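Local coordinates for protein beta-galactosidase (Bacillus circulans, PDB 4MAD) that probably releases terminal non-reducing beta-D-galactose residues from beta-D-galactosides by hydrolysis, as a family 35 glycoside hydrolase built on a (beta/alpha)8 barrel, at residues Gly106-Ala111 against Gly116-Trp121; Lys54-Gly59 against Glu95-His100; Ser207-Gly212 against Lys235-Asn240. All coordinates share one frame; numbering follows the deposited sequence.

In the fold
Along the chain the three contacts follow one another in series; none nests in or crosses another, and all lie in the parallel (beta/alpha)8 barrel. Interaction 2 comes first: Lys54-Gly59, ending helix 48-58, meets Glu95-His100, ending helix 87-97, and closes a loop that includes strand 62-66. The chain then runs through strand 100-104 into interaction 1, where Gly106-Ala111 and Gly116-Trp121 fold one long loop back on itself near the predicted catalytic residues. Interaction 3 closes a loop around strand 218-223, joining helix 206-212 to the end of helix 227-237. The centres of interactions 2 and 3 are about 32 Å apart.

Interaction 1 of 3, residues Gly106-Ala111 against Gly116-Trp121; sequences GPFICA and GGFPYW
The rings of Phe108 and Phe118 meet obliquely, their planes inclined at 59° and their centroids 5.0 Å apart, while the two side chains cross at about a right angle. Phe108 CD1 lies over one face of the Phe118 ring, displaced toward its rim, and comes 3.3 Å from Phe118 CE2. Phe108 reaches this position with CG anti to its backbone N (chi1 -177°), and its own ring carries Gly116 O over one face, 3.6 Å from CD1. Flat apolar rings suit this buried site, packing on each other and on the glycine backbone without needing polar partners. Gly116 CA packs 3.7 Å from Phe108 CE1, where a side chain would strike the ring; the positive phi also suits glycine. Gly117 is placed likewise, since a CB there would run into Ile109 CG1.

Gly116 O is the polar focus. Ile109 N donates a hydrogen bond of 3.1 Å to Gly116 O, nearly straight at 163°, and Cys110 N adds a weak one. Trp69 and Tyr137 border the aromatic pair on the Phe118 side. Cys110 turns away from Gly116-Trp121, and its side chain lies about 5 Å from that of Glu171, the predicted proton donor. With one sound and one weak N-H bond to the same carbonyl and apolar rings packed next to it, the contact is consistent with a firmly shaped loop at the edge of the active site.

Interaction 2 of 3, residues Lys54-Gly59 against Glu95-His100; sequences KLKACG and EKVGLH
Lys56 NZ donates a hydrogen bond of 3.0 Å to Gly98 O, the polar link between the C-terminal ends of two neighbouring helices of the (beta/alpha)8 barrel. The ammonium group stands above the carbonyl plane, 36° out of it, with a C=O...N angle of 137°. Each helix finishes in a Schellman motif: Gly59 closes helix 48-58 and Gly98 closes helix 87-97. Glycine suits both places, because their positive phi angles would jam a CB against the preceding carbonyl oxygen; at Gly98 a CB would also crowd Lys56 CE.

The lysine works along its whole length. CG is anti to the backbone N, and a bend at chi2 (77°) carries the chain across to the other helix end. Near its base, Lys56 CB packs 3.8 Å from Val97 CG1; further out, Lys56 CD passes 3.9 Å from Leu99 CD2, the two side chains lying alongside one another but pointing opposite ways. Lysine fits this partly exposed seam because its methylenes can lie on the two aliphatic residues while its charged tip meets a carbonyl. A helix C-terminus tends to carry partial negative charge, so the ammonium is probably well placed electrostatically. Cut back to an alanine, the residue would keep only CB, and Gly98 O would probably lose this donor and Leu99 CD2 the methylene beside it.

Val97 and Leu99 also touch Leu53 and Leu52 of helix 48-58, extending the apolar packing, while His100 pairs through its backbone with Asn61 and Val63 at the start of strand 100-104. At the lysine's far end, Lys56 CE also approaches Val97 O, at 3.6 Å.

Interaction 3 of 3, residues Ser207-Gly212 against Lys235-Asn240; sequences SMLSGG and KQYQPN
Leu209 lays its CB squarely on the face of the Tyr237 ring, 3.9 Å from the centroid and only 1° off the ring normal, a nearly ideal CH-pi contact. From its own CB, Tyr237 reaches toward helix 206-212, with CG anti to the carbonyl carbon (chi1 -64°). All six ring carbons, from CG to CZ, stand about equally far from Leu209 CB. On one flank of the ring, Tyr237 CD2 receives Leu209 CD1 at 3.6 Å, and the same methyl also touches CE2. On the other flank, Tyr237 CE1 approaches Ser210 OG at 3.8 Å. At the tip, Tyr237 OH stands 3.5 Å from Ser210 OG, too far to count as a bond; the serine hydroxyl is instead hydrogen-bonded to Pro206 O, one turn back in the chain.

Leucine suits its place because CB and a branch methyl together blanket a flat ring, whereas the short Ser210 lies beside the phenol end and has its hydroxyl satisfied within its own helix turn. Tyrosine offers a broad apolar face to the buried leucine and keeps its polar oxygen near the exposed serine.

The contact spans neighbouring helices on the barrel: Tyr237, near the end of helix 227-237, also touches Met213 just beyond helix 206-212, while Leu209 rests on Glu219 of strand 218-223, the barrel strand that runs between the two helices in sequence.

Interaction 1 of 3, residues Gly106-Ala111 against Gly116-Trp121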
loop_
_atom_site.group_PDB
_atom_site.type_symbol
_atom_site.label_atom_id
_atom_site.label_comp_id
_atom_site.label_asym_id
_atom_site.label_seq_id
_atom_site.Cartn_x
_atom_site.Cartn_y
_atom_site.Cartn_z
ATOM N N GLY A 106 -14.403 -0.879 1.285
ATOM C CA GLY A 106 -13.926 -1.230 2.591
ATOM C C GLY A 106 -14.973 -1.021 3.670
ATOM O O GLY A 106 -15.984 -1.621 3.589
ATOM N N PRO A 107 -14.704 -0.257 4.715
ATOM C CA PRO A 107 -13.640 0.717 4.832
ATOM C C PRO A 107 -12.220 0.251 5.072
ATOM O O PRO A 107 -11.326 1.023 4.923
ATOM C CB PRO A 107 -14.100 1.596 5.971
ATOM C CG PRO A 107 -14.963 0.815 6.735
ATOM C CD PRO A 107 -15.506 -0.310 5.932
ATOM N N PHE A 108 -12.064 -0.988 5.448
ATOM C CA PHE A 108 -10.779 -1.652 5.519
ATOM C C PHE A 108 -10.640 -2.503 4.266
ATOM O O PHE A 108 -11.504 -3.243 3.984
ATOM C CB PHE A 108 -10.748 -2.564 6.716
ATOM C CG PHE A 108 -9.445 -3.235 6.932
ATOM C CD1 PHE A 108 -8.474 -2.639 7.700
ATOM C CD2 PHE A 108 -9.203 -4.455 6.421
ATOM C CE1 PHE A 108 -7.298 -3.254 7.950
ATOM C CE2 PHE A 108 -8.002 -5.061 6.647
ATOM C CZ PHE A 108 -7.073 -4.462 7.401
ATOM N N ILE A 109 -9.573 -2.280 3.509
ATOM C CA ILE A 109 -9.352 -2.893 2.217
ATOM C C ILE A 109 -8.200 -3.903 2.209
ATOM O O ILE A 109 -8.061 -4.672 1.340
ATOM C CB ILE A 109 -9.133 -1.832 1.148
ATOM C CG1 ILE A 109 -7.914 -0.984 1.477
ATOM C CG2 ILE A 109 -10.361 -0.926 1.000
ATOM C CD1 ILE A 109 -7.349 -0.281 0.329
ATOM N N CYS A 110 -7.440 -3.908 3.281
ATOM C CA CYS A 110 -6.350 -4.860 3.398
ATOM C C CYS A 110 -5.451 -4.458 2.239
ATOM O O CYS A 110 -4.985 -3.384 2.194
ATOM C CB CYS A 110 -6.832 -6.278 3.285
ATOM S SG CYS A 110 -5.566 -7.446 3.720
ATOM N N ALA A 111 -5.229 -5.381 1.307
ATOM C CA ALA A 111 -4.583 -5.072 0.027
ATOM C C ALA A 111 -3.056 -4.903 0.028
ATOM O O ALA A 111 -2.462 -4.682 -1.027
ATOM C CB ALA A 111 -5.245 -3.851 -0.610
ATOM N N GLY A 116 -4.002 -1.118 6.134
ATOM C CA GLY A 116 -5.115 -1.663 5.438
ATOM C C GLY A 116 -6.090 -0.579 4.959
ATOM O O GLY A 116 -7.214 -0.850 4.817
ATOM N N GLY A 117 -5.598 0.603 4.668
ATOM C CA GLY A 117 -6.411 1.705 4.192
ATOM C C GLY A 117 -6.982 2.575 5.297
ATOM O O GLY A 117 -7.551 3.603 5.054
ATOM N N PHE A 118 -6.816 2.150 6.515
ATOM C CA PHE A 118 -7.287 2.971 7.637
ATOM C C PHE A 118 -6.372 4.189 7.794
ATOM O O PHE A 118 -5.246 4.056 7.725
ATOM C CB PHE A 118 -7.249 2.191 8.950
ATOM C CG PHE A 118 -8.412 1.280 9.194
ATOM C CD1 PHE A 118 -9.662 1.542 8.725
ATOM C CD2 PHE A 118 -8.247 0.179 9.974
ATOM C CE1 PHE A 118 -10.694 0.720 9.004
ATOM C CE2 PHE A 118 -9.295 -0.631 10.235
ATOM C CZ PHE A 118 -10.511 -0.348 9.741
ATOM N N PRO A 119 -6.910 5.357 8.044
ATOM C CA PRO A 119 -6.097 6.527 8.348
ATOM C C PRO A 119 -5.390 6.392 9.659
ATOM O O PRO A 119 -5.972 5.869 10.505
ATOM C CB PRO A 119 -7.124 7.641 8.476
ATOM C CG PRO A 119 -8.329 7.139 7.855
ATOM C CD PRO A 119 -8.328 5.684 7.972
ATOM N N TYR A 120 -4.224 6.973 9.814
ATOM C CA TYR A 120 -3.361 6.780 10.961
ATOM C C TYR A 120 -4.117 7.291 12.184
ATOM O O TYR A 120 -3.962 6.797 13.226
ATOM C CB TYR A 120 -2.034 7.511 10.804
ATOM C CG TYR A 120 -2.155 8.950 11.116
ATOM C CD1 TYR A 120 -1.782 9.437 12.339
ATOM C CD2 TYR A 120 -2.693 9.831 10.225
ATOM C CE1 TYR A 120 -1.920 10.750 12.648
ATOM C CE2 TYR A 120 -2.829 11.160 10.553
ATOM C CZ TYR A 120 -2.441 11.609 11.770
ATOM O OH TYR A 120 -2.595 12.914 12.053
ATOM N N TRP A 121 -4.934 8.293 11.979
ATOM C CA TRP A 121 -5.617 8.977 13.051
ATOM C C TRP A 121 -6.707 8.210 13.760
ATOM O O TRP A 121 -7.154 8.657 14.776
ATOM C CB TRP A 121 -6.067 10.395 12.688
ATOM C CG TRP A 121 -6.916 10.472 11.588
ATOM C CD1 TRP A 121 -6.554 10.724 10.362
ATOM C CD2 TRP A 121 -8.303 10.251 11.565
ATOM N NE1 TRP A 121 -7.600 10.706 9.538
ATOM C CE2 TRP A 121 -8.714 10.407 10.256
ATOM C CE3 TRP A 121 -9.242 9.950 12.526
ATOM C CZ2 TRP A 121 -10.024 10.272 9.874
ATOM C CZ3 TRP A 121 -10.515 9.800 12.160
ATOM C CH2 TRP A 121 -10.915 9.950 10.837
#

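Interaction 2 of 3, residues Lys54-Gly59 against Glu95-His100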
loop_
_atom_site.group_PDB
_atom_site.type_symbol
_atom_site.label_atom_id
_atom_site.label_comp_id
_atom_site.label_asym_id
_atom_site.label_seq_id
_atom_site.Cartn_x
_atom_site.Cartn_y
_atom_site.Cartn_z
ATOM N N LYS A 54 -5.324 -1.519 -21.812
ATOM C CA LYS A 54 -4.685 -2.831 -21.807
ATOM C C LYS A 54 -5.573 -3.940 -21.210
ATOM O O LYS A 54 -5.680 -5.007 -21.723
ATOM C CB LYS A 54 -3.321 -2.791 -21.143
ATOM C CG LYS A 54 -2.271 -2.106 -21.990
ATOM C CD LYS A 54 -1.058 -1.577 -21.284
ATOM C CE LYS A 54 -0.028 -1.140 -22.240
ATOM N NZ LYS A 54 1.079 -0.424 -21.715
ATOM N N LEU A 55 -6.229 -3.652 -20.125
ATOM C CA LEU A 55 -7.116 -4.629 -19.552
ATOM C C LEU A 55 -8.284 -4.934 -20.500
ATOM O O LEU A 55 -8.623 -6.037 -20.718
ATOM C CB LEU A 55 -7.633 -4.160 -18.206
ATOM C CG LEU A 55 -6.606 -3.798 -17.129
ATOM C CD1 LEU A 55 -7.318 -3.577 -15.830
ATOM C CD2 LEU A 55 -5.588 -4.829 -16.993
ATOM N N LYS A 56 -8.837 -3.907 -21.097
ATOM C CA LYS A 56 -9.950 -4.123 -21.971
ATOM C C LYS A 56 -9.469 -4.986 -23.088
ATOM O O LYS A 56 -10.128 -5.866 -23.458
ATOM C CB LYS A 56 -10.493 -2.816 -22.496
ATOM C CG LYS A 56 -11.540 -2.972 -23.499
ATOM C CD LYS A 56 -12.825 -3.339 -22.930
ATOM C CE LYS A 56 -14.013 -2.895 -23.779
ATOM N NZ LYS A 56 -15.237 -3.601 -23.458
ATOM N N ALA A 57 -8.288 -4.734 -23.597
ATOM C CA ALA A 57 -7.715 -5.492 -24.680
ATOM C C ALA A 57 -7.536 -6.960 -24.307
ATOM O O ALA A 57 -7.647 -7.814 -25.130
ATOM C CB ALA A 57 -6.444 -4.913 -25.087
ATOM N N CYS A 58 -7.242 -7.237 -23.062
ATOM C CA CYS A 58 -7.039 -8.608 -22.654
ATOM C C CYS A 58 -8.322 -9.390 -22.733
ATOM O O CYS A 58 -8.304 -10.565 -22.772
ATOM C CB CYS A 58 -6.463 -8.698 -21.283
ATOM S SG CYS A 58 -5.782 -10.243 -20.805
ATOM N N GLY A 59 -9.437 -8.694 -22.766
ATOM C CA GLY A 59 -10.727 -9.300 -22.681
ATOM C C GLY A 59 -11.557 -9.206 -21.430
ATOM O O GLY A 59 -12.611 -9.753 -21.416
ATOM N N GLU A 95 -15.077 3.880 -17.693
ATOM C CA GLU A 95 -16.258 4.017 -18.504
ATOM C C GLU A 95 -15.916 4.398 -19.945
ATOM O O GLU A 95 -16.433 3.841 -20.818
ATOM C CB GLU A 95 -17.175 5.056 -17.922
ATOM C CG GLU A 95 -18.439 5.196 -18.683
ATOM C CD GLU A 95 -19.355 6.224 -18.102
ATOM O OE1 GLU A 95 -18.913 7.351 -17.965
ATOM O OE2 GLU A 95 -20.504 5.919 -17.812
ATOM N N LYS A 96 -15.002 5.304 -20.159
ATOM C CA LYS A 96 -14.635 5.731 -21.511
ATOM C C LYS A 96 -14.063 4.587 -22.356
ATOM O O LYS A 96 -14.276 4.468 -23.532
ATOM C CB LYS A 96 -13.610 6.821 -21.367
ATOM C CG LYS A 96 -13.069 7.343 -22.592
ATOM C CD LYS A 96 -11.901 8.323 -22.406
ATOM C CE LYS A 96 -10.915 8.198 -23.571
ATOM N NZ LYS A 96 -10.034 9.375 -23.847
ATOM N N VAL A 97 -13.301 3.762 -21.675
ATOM C CA VAL A 97 -12.615 2.674 -22.283
ATOM C C VAL A 97 -13.567 1.520 -22.455
ATOM O O VAL A 97 -13.268 0.609 -23.148
ATOM C CB VAL A 97 -11.434 2.254 -21.405
ATOM C CG1 VAL A 97 -11.074 0.867 -21.597
ATOM C CG2 VAL A 97 -10.298 3.161 -21.603
ATOM N N GLY A 98 -14.737 1.613 -21.855
ATOM C CA GLY A 98 -15.710 0.575 -21.989
ATOM C C GLY A 98 -15.702 -0.577 -21.007
ATOM O O GLY A 98 -16.052 -1.656 -21.385
ATOM N N LEU A 99 -15.347 -0.326 -19.766
ATOM C CA LEU A 99 -15.376 -1.358 -18.749
ATOM C C LEU A 99 -16.468 -1.094 -17.725
ATOM O O LEU A 99 -16.666 -0.006 -17.322
ATOM C CB LEU A 99 -14.048 -1.459 -18.014
ATOM C CG LEU A 99 -12.849 -1.796 -18.865
ATOM C CD1 LEU A 99 -11.560 -1.333 -18.281
ATOM C CD2 LEU A 99 -12.810 -3.214 -19.045
ATOM N N HIS A 100 -17.127 -2.141 -17.298
ATOM C CA HIS A 100 -17.911 -2.043 -16.096
ATOM C C HIS A 100 -16.962 -1.840 -14.931
ATOM O O HIS A 100 -15.822 -2.132 -15.017
ATOM C CB HIS A 100 -18.707 -3.288 -15.831
ATOM C CG HIS A 100 -19.600 -3.670 -16.935
ATOM N ND1 HIS A 100 -20.542 -2.816 -17.439
ATOM C CD2 HIS A 100 -19.675 -4.798 -17.669
ATOM C CE1 HIS A 100 -21.168 -3.403 -18.433
ATOM N NE2 HIS A 100 -20.663 -4.608 -18.595
#

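Interaction 3 of 3, residues Ser207-Gly212 against Lys235-Asn240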
loop_
_atom_site.group_PDB
_atom_site.type_symbol
_atom_site.label_atom_id
_atom_site.label_comp_id
_atom_site.label_asym_id
_atom_site.label_seq_id
_atom_site.Cartn_x
_atom_site.Cartn_y
_atom_site.Cartn_z
ATOM N N SER A 207 -14.883 -21.221 8.905
ATOM C CA SER A 207 -14.783 -20.128 9.849
ATOM C C SER A 207 -14.968 -18.807 9.119
ATOM O O SER A 207 -15.594 -17.935 9.589
ATOM C CB SER A 207 -13.452 -20.125 10.569
ATOM O OG SER A 207 -12.416 -19.811 9.705
ATOM N N MET A 208 -14.338 -18.672 7.974
ATOM C CA MET A 208 -14.427 -17.425 7.243
ATOM C C MET A 208 -15.808 -17.101 6.682
ATOM O O MET A 208 -16.248 -16.017 6.696
ATOM C CB MET A 208 -13.374 -17.383 6.145
ATOM C CG MET A 208 -11.987 -17.518 6.696
ATOM S SD MET A 208 -10.840 -17.788 5.358
ATOM C CE MET A 208 -9.293 -17.608 6.217
ATOM N N LEU A 209 -16.424 -18.096 6.109
ATOM C CA LEU A 209 -17.760 -17.952 5.614
ATOM C C LEU A 209 -18.776 -17.702 6.739
ATOM O O LEU A 209 -19.665 -16.923 6.600
ATOM C CB LEU A 209 -18.162 -19.164 4.806
ATOM C CG LEU A 209 -17.293 -19.392 3.598
ATOM C CD1 LEU A 209 -17.510 -20.731 3.073
ATOM C CD2 LEU A 209 -17.718 -18.387 2.566
ATOM N N SER A 210 -18.633 -18.398 7.843
ATOM C CA SER A 210 -19.549 -18.119 8.939
ATOM C C SER A 210 -19.382 -16.696 9.465
ATOM O O SER A 210 -20.313 -16.034 9.748
ATOM C CB SER A 210 -19.427 -19.113 10.100
ATOM O OG SER A 210 -19.600 -20.418 9.702
ATOM N N GLY A 211 -18.157 -16.275 9.647
ATOM C CA GLY A 211 -17.897 -14.946 10.138
ATOM C C GLY A 211 -18.217 -13.792 9.232
ATOM O O GLY A 211 -18.590 -12.747 9.662
ATOM N N GLY A 212 -17.924 -13.985 7.956
ATOM C CA GLY A 212 -18.039 -12.918 7.001
ATOM C C GLY A 212 -19.280 -12.709 6.148
ATOM O O GLY A 212 -19.404 -11.694 5.577
ATOM N N LYS A 235 -20.627 -23.438 -1.945
ATOM C CA LYS A 235 -21.940 -24.006 -2.169
ATOM C C LYS A 235 -22.638 -24.620 -0.942
ATOM O O LYS A 235 -23.833 -24.736 -0.916
ATOM C CB LYS A 235 -21.929 -24.945 -3.365
ATOM C CG LYS A 235 -21.847 -24.188 -4.646
ATOM C CD LYS A 235 -22.180 -25.011 -5.802
ATOM C CE LYS A 235 -20.973 -25.507 -6.394
ATOM N NZ LYS A 235 -21.187 -26.548 -7.374
ATOM N N GLN A 236 -21.876 -24.978 0.066
ATOM C CA GLN A 236 -22.446 -25.358 1.331
ATOM C C GLN A 236 -23.193 -24.269 2.029
ATOM O O GLN A 236 -24.080 -24.538 2.764
ATOM C CB GLN A 236 -21.441 -25.962 2.247
ATOM C CG GLN A 236 -20.779 -27.047 1.612
ATOM C CD GLN A 236 -20.636 -28.148 2.503
ATOM O OE1 GLN A 236 -19.807 -28.127 3.368
ATOM N NE2 GLN A 236 -21.472 -29.136 2.343
ATOM N N TYR A 237 -22.747 -23.062 1.867
ATOM C CA TYR A 237 -23.403 -21.924 2.435
ATOM C C TYR A 237 -24.347 -21.170 1.489
ATOM O O TYR A 237 -25.166 -20.428 1.921
ATOM C CB TYR A 237 -22.355 -20.962 3.011
ATOM C CG TYR A 237 -21.550 -21.513 4.154
ATOM C CD1 TYR A 237 -21.775 -21.081 5.429
ATOM C CD2 TYR A 237 -20.567 -22.425 3.954
ATOM C CE1 TYR A 237 -21.081 -21.560 6.448
ATOM C CE2 TYR A 237 -19.875 -22.934 4.978
ATOM C CZ TYR A 237 -20.127 -22.498 6.225
ATOM O OH TYR A 237 -19.403 -22.951 7.286
ATOM N N GLN A 238 -24.158 -21.329 0.207
ATOM C CA GLN A 238 -24.840 -20.540 -0.796
ATOM C C GLN A 238 -25.000 -21.388 -2.037
ATOM O O GLN A 238 -24.261 -21.264 -2.930
ATOM C CB GLN A 238 -24.032 -19.293 -1.109
ATOM C CG GLN A 238 -24.619 -18.393 -2.147
ATOM C CD GLN A 238 -23.847 -17.115 -2.271
ATOM O OE1 GLN A 238 -24.013 -16.181 -1.531
ATOM N NE2 GLN A 238 -22.949 -17.120 -3.188
ATOM N N PRO A 239 -25.923 -22.311 -1.985
ATOM C CA PRO A 239 -26.046 -23.369 -2.974
ATOM C C PRO A 239 -26.394 -22.950 -4.378
ATOM O O PRO A 239 -25.915 -23.560 -5.265
ATOM C CB PRO A 239 -27.127 -24.273 -2.374
ATOM C CG PRO A 239 -27.777 -23.513 -1.450
ATOM C CD PRO A 239 -26.845 -22.513 -0.892
ATOM N N ASN A 240 -27.246 -21.967 -4.566
ATOM C CA ASN A 240 -27.786 -21.702 -5.896
ATOM C C ASN A 240 -27.235 -20.540 -6.731
ATOM O O ASN A 240 -27.283 -20.555 -7.920
ATOM C CB ASN A 240 -29.285 -21.557 -5.802
ATOM C CG ASN A 240 -29.931 -22.749 -5.191
ATOM O OD1 ASN A 240 -29.618 -23.840 -5.521
ATOM N ND2 ASN A 240 -30.799 -22.527 -4.258
#